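Local coordinates for LAO/AO transport system kinase (Escherichia coli, PDB 2P67), which belongs to the MeaB-type GTPase family of P-loop NTPases and is built round a parallel beta sheet flanked by helices, at residues A[234-239]-A[252-257]; A[199-204]-A[217-222]; A[22-27]-A[147-152]. One frame throughout, in Å; residues are numbered along the deposited sequence. Where two conformers were deposited one is given.

Contact 1 of 3, residues A[234-239]-A[252-257]; sequences QPRVLT and WHAIID
The Arg236 side chain reaches from strand 236-239 over the flank of helix 248-264, where its guanidinium overlaps Asp257 and the backbone of Ala254. Its NH1 donates a nearly straight hydrogen bond to Asp257 OD2, 2.8 Å long with an angle of 163° at the hydrogen, and the opposite charges make the pair a salt bridge. The carboxylate oxygen lies at the edge of the guanidinium, close to its plane, and receives the proton on the anti lone pair, the one turned away from OD1. The two planes are inclined by 66°, and the groups meet through one N-H and one oxygen rather than as a two-pronged, coplanar pair; NH2 stays 3.5 Å from Asp257 OD2. The arginine chain runs extended from CG to NE, which carries the charge across the gap between strand and helix. The same NH1 also lies 3.8 Å from Ala254 CA, set obliquely to the guanidinium plane. One turn of helix before the aspartate, the methyl group of Ala254 faces the strand, and in one of its two modelled conformers Leu238 sets CD1 3.9 Å from this CB. Arg236 and Leu238, two residues apart, thus project from the same side of the strand, while Val237 between them packs on Leu223 of helix 209-225. Leu198 of the adjoining strand also touches both Arg236 and Ala254, and Trp233 lies against Asp257. The short axes of strand and helix run nearly antiparallel, at 165° and 10.4 Å apart, with an ion pair toward one end and apolar packing beside it. This is the packing of a helix on the edge strand of a three-layer alpha/beta P-loop NTPase fold, here the outermost strand 236-239 within the chain.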
loop_
_atom_site.group_PDB
_atom_site.type_symbol
_atom_site.label_atom_id
_atom_site.label_comp_id
_atom_site.label_asym_id
_atom_site.label_seq_id
_atom_site.Cartn_x
_atom_site.Cartn_y
_atom_site.Cartn_z
ATOM N N GLN A 234 7.849 -14.620 13.325
ATOM C CA GLN A 234 8.992 -13.766 13.001
ATOM C C GLN A 234 9.552 -14.282 11.674
ATOM O O GLN A 234 9.948 -15.451 11.590
ATOM C CB GLN A 234 10.103 -13.803 14.077
ATOM C CG GLN A 234 11.057 -12.570 13.955
ATOM C CD GLN A 234 10.421 -11.270 14.507
ATOM O OE1 GLN A 234 9.928 -11.239 15.638
ATOM N NE2 GLN A 234 10.420 -10.210 13.708
ATOM N N PRO A 235 9.559 -13.429 10.621
ATOM C CA PRO A 235 10.160 -13.873 9.349
ATOM C C PRO A 235 11.594 -14.370 9.536
ATOM O O PRO A 235 12.343 -13.818 10.361
ATOM C CB PRO A 235 10.143 -12.604 8.485
ATOM C CG PRO A 235 8.966 -11.811 9.021
ATOM C CD PRO A 235 8.986 -12.074 10.518
ATOM N N ARG A 236 11.977 -15.401 8.785
ATOM C CA ARG A 236 13.317 -15.988 8.907
ATOM C C ARG A 236 14.103 -15.763 7.641
ATOM O O ARG A 236 13.527 -15.694 6.546
ATOM C CB ARG A 236 13.244 -17.490 9.175
ATOM C CG ARG A 236 12.506 -17.853 10.448
ATOM C CD ARG A 236 12.514 -19.365 10.668
ATOM N NE ARG A 236 11.706 -19.708 11.832
ATOM C CZ ARG A 236 11.435 -20.945 12.227
ATOM N NH1 ARG A 236 11.967 -21.981 11.581
ATOM N NH2 ARG A 236 10.646 -21.140 13.282
ATOM N N VAL A 237 15.420 -15.644 7.793
ATOM C CA VAL A 237 16.317 -15.437 6.676
ATOM C C VAL A 237 17.340 -16.569 6.719
ATOM O O VAL A 237 18.093 -16.701 7.707
ATOM C CB VAL A 237 17.026 -14.061 6.741
ATOM C CG1 VAL A 237 17.862 -13.819 5.480
ATOM C CG2 VAL A 237 15.998 -12.935 6.921
ATOM N N LEU A 238 17.343 -17.375 5.663
ATOM C CA LEU A 238 18.203 -18.555 5.586
ATOM C C LEU A 238 19.123 -18.472 4.374
ATOM O O LEU A 238 18.881 -17.698 3.469
ATOM C CB LEU A 238 17.365 -19.838 5.542
ATOM C CG LEU A 238 16.400 -20.079 6.712
ATOM C CD1 LEU A 238 15.729 -21.435 6.613
ATOM C CD2 LEU A 238 17.116 -19.944 8.046
ATOM N N THR A 239 20.197 -19.257 4.383
ATOM C CA THR A 239 21.063 -19.350 3.218
ATOM C C THR A 239 21.125 -20.807 2.769
ATOM O O THR A 239 20.871 -21.736 3.561
ATOM C CB THR A 239 22.509 -18.879 3.509
ATOM O OG1 THR A 239 23.136 -19.845 4.365
ATOM C CG2 THR A 239 22.548 -17.447 4.141
ATOM N N TRP A 252 12.784 -26.131 3.857
ATOM C CA TRP A 252 11.523 -26.882 3.939
ATOM C C TRP A 252 11.050 -26.953 5.385
ATOM O O TRP A 252 9.881 -26.758 5.688
ATOM C CB TRP A 252 11.710 -28.282 3.337
ATOM C CG TRP A 252 10.525 -29.188 3.428
ATOM C CD1 TRP A 252 10.521 -30.496 3.871
ATOM C CD2 TRP A 252 9.172 -28.886 3.060
ATOM N NE1 TRP A 252 9.244 -31.017 3.803
ATOM C CE2 TRP A 252 8.400 -30.058 3.302
ATOM C CE3 TRP A 252 8.528 -27.740 2.561
ATOM C CZ2 TRP A 252 7.017 -30.115 3.049
ATOM C CZ3 TRP A 252 7.151 -27.804 2.306
ATOM C CH2 TRP A 252 6.417 -28.982 2.549
ATOM N N HIS A 253 11.984 -27.199 6.292
ATOM C CA HIS A 253 11.660 -27.232 7.696
ATOM C C HIS A 253 11.127 -25.901 8.236
ATOM O O HIS A 253 10.231 -25.890 9.065
ATOM C CB HIS A 253 12.853 -27.748 8.483
ATOM C CG HIS A 253 13.106 -29.199 8.233
ATOM N ND1 HIS A 253 14.345 -29.788 8.384
ATOM C CD2 HIS A 253 12.273 -30.172 7.795
ATOM C CE1 HIS A 253 14.250 -31.074 8.083
ATOM N NE2 HIS A 253 13.005 -31.330 7.716
ATOM N N ALA A 254 11.668 -24.800 7.737
ATOM C CA ALA A 254 11.186 -23.482 8.124
ATOM C C ALA A 254 9.767 -23.251 7.601
ATOM O O ALA A 254 8.939 -22.662 8.292
ATOM C CB ALA A 254 12.126 -22.393 7.631
ATOM N N ILE A 255 9.502 -23.695 6.372
ATOM C CA ILE A 255 8.154 -23.624 5.801
ATOM C C ILE A 255 7.162 -24.410 6.652
ATOM O O ILE A 255 6.060 -23.929 6.921
ATOM C CB ILE A 255 8.121 -24.070 4.304
ATOM C CG1 ILE A 255 8.866 -23.033 3.448
ATOM C CG2 ILE A 255 6.650 -24.218 3.799
ATOM C CD1 ILE A 255 9.379 -23.506 2.079
ATOM N N ILE A 256 7.549 -25.608 7.076
ATOM C CA ILE A 256 6.707 -26.406 7.975
ATOM C C ILE A 256 6.462 -25.658 9.302
ATOM O O ILE A 256 5.337 -25.609 9.780
ATOM C CB ILE A 256 7.282 -27.830 8.193
ATOM C CG1 ILE A 256 7.205 -28.618 6.880
ATOM C CG2 ILE A 256 6.508 -28.559 9.309
ATOM C CD1 ILE A 256 8.055 -29.867 6.868
ATOM N N ASP A 257 7.511 -25.047 9.859
ATOM C CA ASP A 257 7.406 -24.229 11.075
ATOM C C ASP A 257 6.418 -23.060 10.895
ATOM O O ASP A 257 5.602 -22.763 11.777
ATOM C CB ASP A 257 8.799 -23.695 11.471
ATOM C CG ASP A 257 9.706 -24.767 12.091
ATOM O OD1 ASP A 257 9.229 -25.889 12.423
ATOM O OD2 ASP A 257 10.920 -24.485 12.236
#

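Contact 2 of 3, residues A[199-204]-A[217-222]; sequences IVINKD and HMYESA
Tyr219 of helix 209-225 packs on two isoleucines of strand 198-201, and all of the side-chain contact between the segments is apolar. Ile199 supplies the face contact: its CG2 methyl sits 4.0 Å above the plane of the tyrosine ring, displaced toward the rim, with CG as the nearest ring atom at 4.1 Å. For this residue chi1 of -59° puts CG1 beside the backbone N, anti to the carbonyl carbon, and leaves CG2 opposite the N. Ile201, next but one along the strand, uses the far end of its longer branch. Its CD1 comes within 4.0 Å of Tyr219 CD2 and 4.2 Å of Tyr219 CE2, approaching the ring obliquely. The three residues are buried where the helix of the beta-alpha-beta crossover 198-201, 209-225, 236-239 lies against its first strand. Leu192 and Met193 of helix 190-195 and Gln177 of strand 172-177 also touch the tyrosine.

No hydrogen bond links the two segments. Backbone bonds to Arg236 and Leu238 join Ile199 to the neighbouring strand. Farther round the helix, Met218, Ser221 and Ala222 pack on Ile225 of the second subunit.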
loop_
_atom_site.group_PDB
_atom_site.type_symbol
_atom_site.label_atom_id
_atom_site.label_comp_id
_atom_site.label_asym_id
_atom_site.label_seq_id
_atom_site.Cartn_x
_atom_site.Cartn_y
_atom_site.Cartn_z
ATOM N N ILE A 199 13.110 -15.253 3.593
ATOM C CA ILE A 199 14.068 -14.756 2.623
ATOM C C ILE A 199 15.184 -15.791 2.547
ATOM O O ILE A 199 15.623 -16.312 3.587
ATOM C CB ILE A 199 14.711 -13.396 3.030
ATOM C CG1 ILE A 199 13.630 -12.318 3.207
ATOM C CG2 ILE A 199 15.769 -12.960 1.993
ATOM C CD1 ILE A 199 13.119 -11.696 1.951
ATOM N N VAL A 200 15.613 -16.103 1.331
ATOM C CA VAL A 200 16.654 -17.105 1.128
ATOM C C VAL A 200 17.785 -16.490 0.292
ATOM O O VAL A 200 17.532 -15.876 -0.745
ATOM C CB VAL A 200 16.113 -18.381 0.433
ATOM C CG1 VAL A 200 17.281 -19.302 0.050
ATOM C CG2 VAL A 200 15.090 -19.144 1.335
ATOM N N ILE A 201 19.027 -16.644 0.754
ATOM C CA ILE A 201 20.185 -16.170 -0.002
ATOM C C ILE A 201 20.833 -17.410 -0.604
ATOM O O ILE A 201 21.394 -18.238 0.121
ATOM C CB ILE A 201 21.219 -15.389 0.884
ATOM C CG1 ILE A 201 20.539 -14.384 1.851
ATOM C CG2 ILE A 201 22.313 -14.733 0.010
ATOM C CD1 ILE A 201 19.840 -13.154 1.192
ATOM N N ASN A 202 20.705 -17.574 -1.918
ATOM C CA ASN A 202 21.249 -18.766 -2.597
ATOM C C ASN A 202 22.729 -18.527 -2.939
ATOM O O ASN A 202 23.223 -17.400 -2.837
ATOM C CB ASN A 202 20.412 -19.090 -3.853
ATOM C CG ASN A 202 20.602 -20.529 -4.386
ATOM O OD1 ASN A 202 21.160 -21.427 -3.725
ATOM N ND2 ASN A 202 20.107 -20.748 -5.612
ATOM N N LYS A 203 23.431 -19.597 -3.298
ATOM C CA LYS A 203 24.841 -19.546 -3.746
ATOM C C LYS A 203 25.784 -19.271 -2.587
ATOM O O LYS A 203 26.816 -18.598 -2.747
ATOM C CB LYS A 203 25.054 -18.556 -4.901
ATOM C CG LYS A 203 24.182 -18.849 -6.125
ATOM C CD LYS A 203 24.391 -17.849 -7.249
ATOM C CE LYS A 203 23.460 -18.182 -8.412
ATOM N NZ LYS A 203 23.405 -17.087 -9.421
ATOM N N ASP A 204 25.424 -19.806 -1.425
ATOM C CA ASP A 204 26.323 -19.878 -0.280
ATOM C C ASP A 204 27.292 -21.031 -0.525
ATOM O O ASP A 204 27.197 -22.093 0.098
ATOM C CB ASP A 204 25.556 -20.088 1.040
ATOM C CG ASP A 204 26.431 -19.821 2.270
ATOM O OD1 ASP A 204 27.589 -19.396 2.078
ATOM O OD2 ASP A 204 25.967 -20.034 3.417
ATOM N N HIS A 217 22.516 -11.187 7.043
ATOM C CA HIS A 217 22.418 -10.331 8.237
ATOM C C HIS A 217 21.549 -9.078 8.011
ATOM O O HIS A 217 20.742 -8.709 8.873
ATOM C CB HIS A 217 23.819 -9.915 8.685
ATOM C CG HIS A 217 23.839 -9.204 9.996
ATOM N ND1 HIS A 217 23.858 -9.878 11.200
ATOM C CD2 HIS A 217 23.813 -7.886 10.299
ATOM C CE1 HIS A 217 23.865 -9.000 12.189
ATOM N NE2 HIS A 217 23.831 -7.785 11.669
ATOM N N MET A 218 21.707 -8.454 6.846
ATOM C CA MET A 218 21.013 -7.208 6.506
ATOM C C MET A 218 19.492 -7.437 6.464
ATOM O O MET A 218 18.729 -6.704 7.109
ATOM C CB MET A 218 21.537 -6.661 5.159
ATOM C CG MET A 218 20.818 -5.378 4.711
ATOM S SD MET A 218 21.331 -4.850 3.056
ATOM C CE MET A 218 20.785 -6.177 2.026
ATOM N N TYR A 219 19.052 -8.456 5.722
ATOM C CA TYR A 219 17.614 -8.793 5.667
ATOM C C TYR A 219 17.071 -9.116 7.043
ATOM O O TYR A 219 15.968 -8.698 7.412
ATOM C CB TYR A 219 17.347 -9.958 4.696
ATOM C CG TYR A 219 17.423 -9.483 3.277
ATOM C CD1 TYR A 219 16.336 -8.823 2.693
ATOM C CD2 TYR A 219 18.582 -9.650 2.522
ATOM C CE1 TYR A 219 16.399 -8.346 1.390
ATOM C CE2 TYR A 219 18.649 -9.162 1.200
ATOM C CZ TYR A 219 17.540 -8.500 0.667
ATOM O OH TYR A 219 17.556 -8.025 -0.619
ATOM N N GLU A 220 17.863 -9.849 7.815
ATOM C CA GLU A 220 17.448 -10.215 9.161
ATOM C C GLU A 220 17.296 -8.992 10.057
ATOM O O GLU A 220 16.347 -8.918 10.850
ATOM C CB GLU A 220 18.413 -11.246 9.761
ATOM C CG GLU A 220 17.897 -11.921 11.012
ATOM C CD GLU A 220 18.844 -13.010 11.474
ATOM O OE1 GLU A 220 20.009 -12.678 11.797
ATOM O OE2 GLU A 220 18.411 -14.185 11.521
ATOM N N SER A 221 18.205 -8.016 9.942
ATOM C CA SER A 221 18.080 -6.809 10.737
ATOM C C SER A 221 16.732 -6.154 10.454
ATOM O O SER A 221 15.988 -5.833 11.391
ATOM C CB SER A 221 19.210 -5.808 10.429
ATOM O OG SER A 221 20.490 -6.358 10.776
ATOM N N ALA A 222 16.408 -5.981 9.168
ATOM C CA ALA A 222 15.138 -5.356 8.779
ATOM C C ALA A 222 13.946 -6.166 9.336
ATOM O O ALA A 222 13.015 -5.605 9.915
ATOM C CB ALA A 222 15.046 -5.253 7.255
#

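Contact 3 of 3, residues A[22-27]-A[147-152]; sequences ATLAQA and AGYDVV
The turn leading from helix 133-146 into strand 151-157 of the central parallel sheet is covered by helix 21-32, near the N terminus, and Leu24 makes the contact. Its CD2 methyl is the atom that meets both partners, lying 3.7 Å from Tyr149 CE2 and 4.2 Å from Ala147 CB. With CG anti to the backbone N (chi1 -177°), the leucine is directed off the helix at the turn. Tyr149 comes from the opposite direction, and CD2 meets its ring obliquely, beside CE2. Ala147 CB and the tyrosine ring thus share one methyl group as their neighbour, and all three side chains are buried.

Between Ala147 and Tyr149 in the chain lies Gly148, the first residue to leave helical geometry after helix 133-146. Its positive phi (90°) and two hydrogen bonds back into the last helical turn form a Schellman motif, which ends the helix and redirects the chain toward the strand. In this way the connection from helix 133-146 to strand 151-157 of the P-loop NTPase sheet presents both Ala147 and Tyr149 to the same residue of helix 21-32. Phe120 of strand 119-124 touches Leu24 and Tyr149, whereas Leu16 of helix 9-17 packs on Leu24 and Ala147. Beyond the apolar patch, Lys86 bonds to the turn through NZ to Gly148 O and through its backbone N to Asp150 OD2.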
loop_
_atom_site.group_PDB
_atom_site.type_symbol
_atom_site.label_atom_id
_atom_site.label_comp_id
_atom_site.label_asym_id
_atom_site.label_seq_id
_atom_site.Cartn_x
_atom_site.Cartn_y
_atom_site.Cartn_z
ATOM N N ALA A 22 -2.266 -36.238 -18.102
ATOM C CA ALA A 22 -2.743 -35.854 -19.443
ATOM C C ALA A 22 -4.024 -35.027 -19.348
ATOM O O ALA A 22 -4.186 -34.042 -20.078
ATOM C CB ALA A 22 -2.942 -37.078 -20.327
ATOM N N THR A 23 -4.906 -35.408 -18.416
ATOM C CA THR A 23 -6.156 -34.685 -18.216
ATOM C C THR A 23 -5.904 -33.308 -17.589
ATOM O O THR A 23 -6.541 -32.344 -17.976
ATOM C CB THR A 23 -7.228 -35.489 -17.424
ATOM O OG1 THR A 23 -7.603 -36.650 -18.168
ATOM C CG2 THR A 23 -8.492 -34.654 -17.235
ATOM N N LEU A 24 -4.983 -33.225 -16.636
ATOM C CA LEU A 24 -4.610 -31.939 -16.080
ATOM C C LEU A 24 -4.110 -30.987 -17.183
ATOM O O LEU A 24 -4.577 -29.854 -17.275
ATOM C CB LEU A 24 -3.568 -32.086 -14.968
ATOM C CG LEU A 24 -3.165 -30.782 -14.254
ATOM C CD1 LEU A 24 -4.366 -30.000 -13.693
ATOM C CD2 LEU A 24 -2.138 -31.048 -13.171
ATOM N N ALA A 25 -3.199 -31.466 -18.027
ATOM C CA ALA A 25 -2.661 -30.630 -19.112
ATOM C C ALA A 25 -3.776 -30.198 -20.051
ATOM O O ALA A 25 -3.840 -29.039 -20.461
ATOM C CB ALA A 25 -1.591 -31.378 -19.853
ATOM N N GLN A 26 -4.663 -31.138 -20.382
ATOM C CA GLN A 26 -5.802 -30.863 -21.254
ATOM C C GLN A 26 -6.725 -29.805 -20.649
ATOM O O GLN A 26 -7.202 -28.927 -21.339
ATOM C CB GLN A 26 -6.630 -32.131 -21.438
ATOM C CG GLN A 26 -6.364 -32.939 -22.677
ATOM C CD GLN A 26 -7.447 -34.018 -22.814
ATOM O OE1 GLN A 26 -8.441 -33.834 -23.519
ATOM N NE2 GLN A 26 -7.291 -35.106 -22.079
ATOM N N ALA A 27 -7.015 -29.940 -19.356
ATOM C CA ALA A 27 -7.868 -28.980 -18.644
ATOM C C ALA A 27 -7.239 -27.576 -18.606
ATOM O O ALA A 27 -7.915 -26.552 -18.801
ATOM C CB ALA A 27 -8.161 -29.505 -17.209
ATOM N N ALA A 147 -6.538 -31.773 -8.720
ATOM C CA ALA A 147 -5.743 -32.924 -9.177
ATOM C C ALA A 147 -4.972 -33.671 -8.063
ATOM O O ALA A 147 -4.323 -34.698 -8.319
ATOM C CB ALA A 147 -4.768 -32.475 -10.263
ATOM N N GLY A 148 -5.007 -33.134 -6.849
ATOM C CA GLY A 148 -4.465 -33.817 -5.687
ATOM C C GLY A 148 -3.010 -33.524 -5.392
ATOM O O GLY A 148 -2.374 -34.268 -4.643
ATOM N N TYR A 149 -2.455 -32.461 -5.990
ATOM C CA TYR A 149 -1.098 -32.049 -5.651
ATOM C C TYR A 149 -0.994 -31.651 -4.169
ATOM O O TYR A 149 -1.897 -31.043 -3.625
ATOM C CB TYR A 149 -0.578 -30.957 -6.631
ATOM C CG TYR A 149 -0.263 -31.625 -7.937
ATOM C CD1 TYR A 149 1.014 -32.116 -8.184
ATOM C CD2 TYR A 149 -1.259 -31.863 -8.880
ATOM C CE1 TYR A 149 1.315 -32.793 -9.344
ATOM C CE2 TYR A 149 -0.971 -32.565 -10.060
ATOM C CZ TYR A 149 0.326 -33.016 -10.276
ATOM O OH TYR A 149 0.663 -33.722 -11.405
ATOM N N ASP A 150 0.113 -32.027 -3.533
ATOM C CA ASP A 150 0.355 -31.733 -2.135
ATOM C C ASP A 150 0.842 -30.304 -1.936
ATOM O O ASP A 150 0.474 -29.632 -0.950
ATOM C CB ASP A 150 1.388 -32.697 -1.586
ATOM C CG ASP A 150 0.871 -34.128 -1.539
ATOM O OD1 ASP A 150 -0.063 -34.402 -0.762
ATOM O OD2 ASP A 150 1.372 -34.951 -2.307
ATOM N N VAL A 151 1.662 -29.856 -2.887
ATOM C CA VAL A 151 2.266 -28.525 -2.846
ATOM C C VAL A 151 2.158 -27.943 -4.249
ATOM O O VAL A 151 2.496 -28.623 -5.229
ATOM C CB VAL A 151 3.768 -28.602 -2.486
ATOM C CG1 VAL A 151 4.417 -27.189 -2.487
ATOM C CG2 VAL A 151 3.963 -29.279 -1.120
ATOM N N VAL A 152 1.651 -26.721 -4.341
ATOM C CA VAL A 152 1.687 -25.954 -5.590
ATOM C C VAL A 152 2.552 -24.724 -5.380
ATOM O O VAL A 152 2.320 -23.959 -4.434
ATOM C CB VAL A 152 0.289 -25.454 -6.041
ATOM C CG1 VAL A 152 0.375 -24.861 -7.458
ATOM C CG2 VAL A 152 -0.725 -26.579 -5.994
#

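How the contacts relate
From the N terminus, contact 3 closes first, joining 22-27 to 147-152 over a 119-residue span that takes in three of the sheet's strands. Contact 2 follows, then contact 1, each bridging only 12 residues; the three lie in series, neither nested nor crossed. Contacts 1 and 2 are neighbours, their centres 11 Å apart: strands 198-201 and 236-239 pair through backbone hydrogen bonds, Leu238 O lying 2.9 Å from Ile201 N, and helices 209-225 and 248-264 cover opposite faces of this end of the sheet. Contact 3 serves the same sheet nearer its other end, its centre about 27 Å from that of contact 1 and 33 Å from that of contact 2.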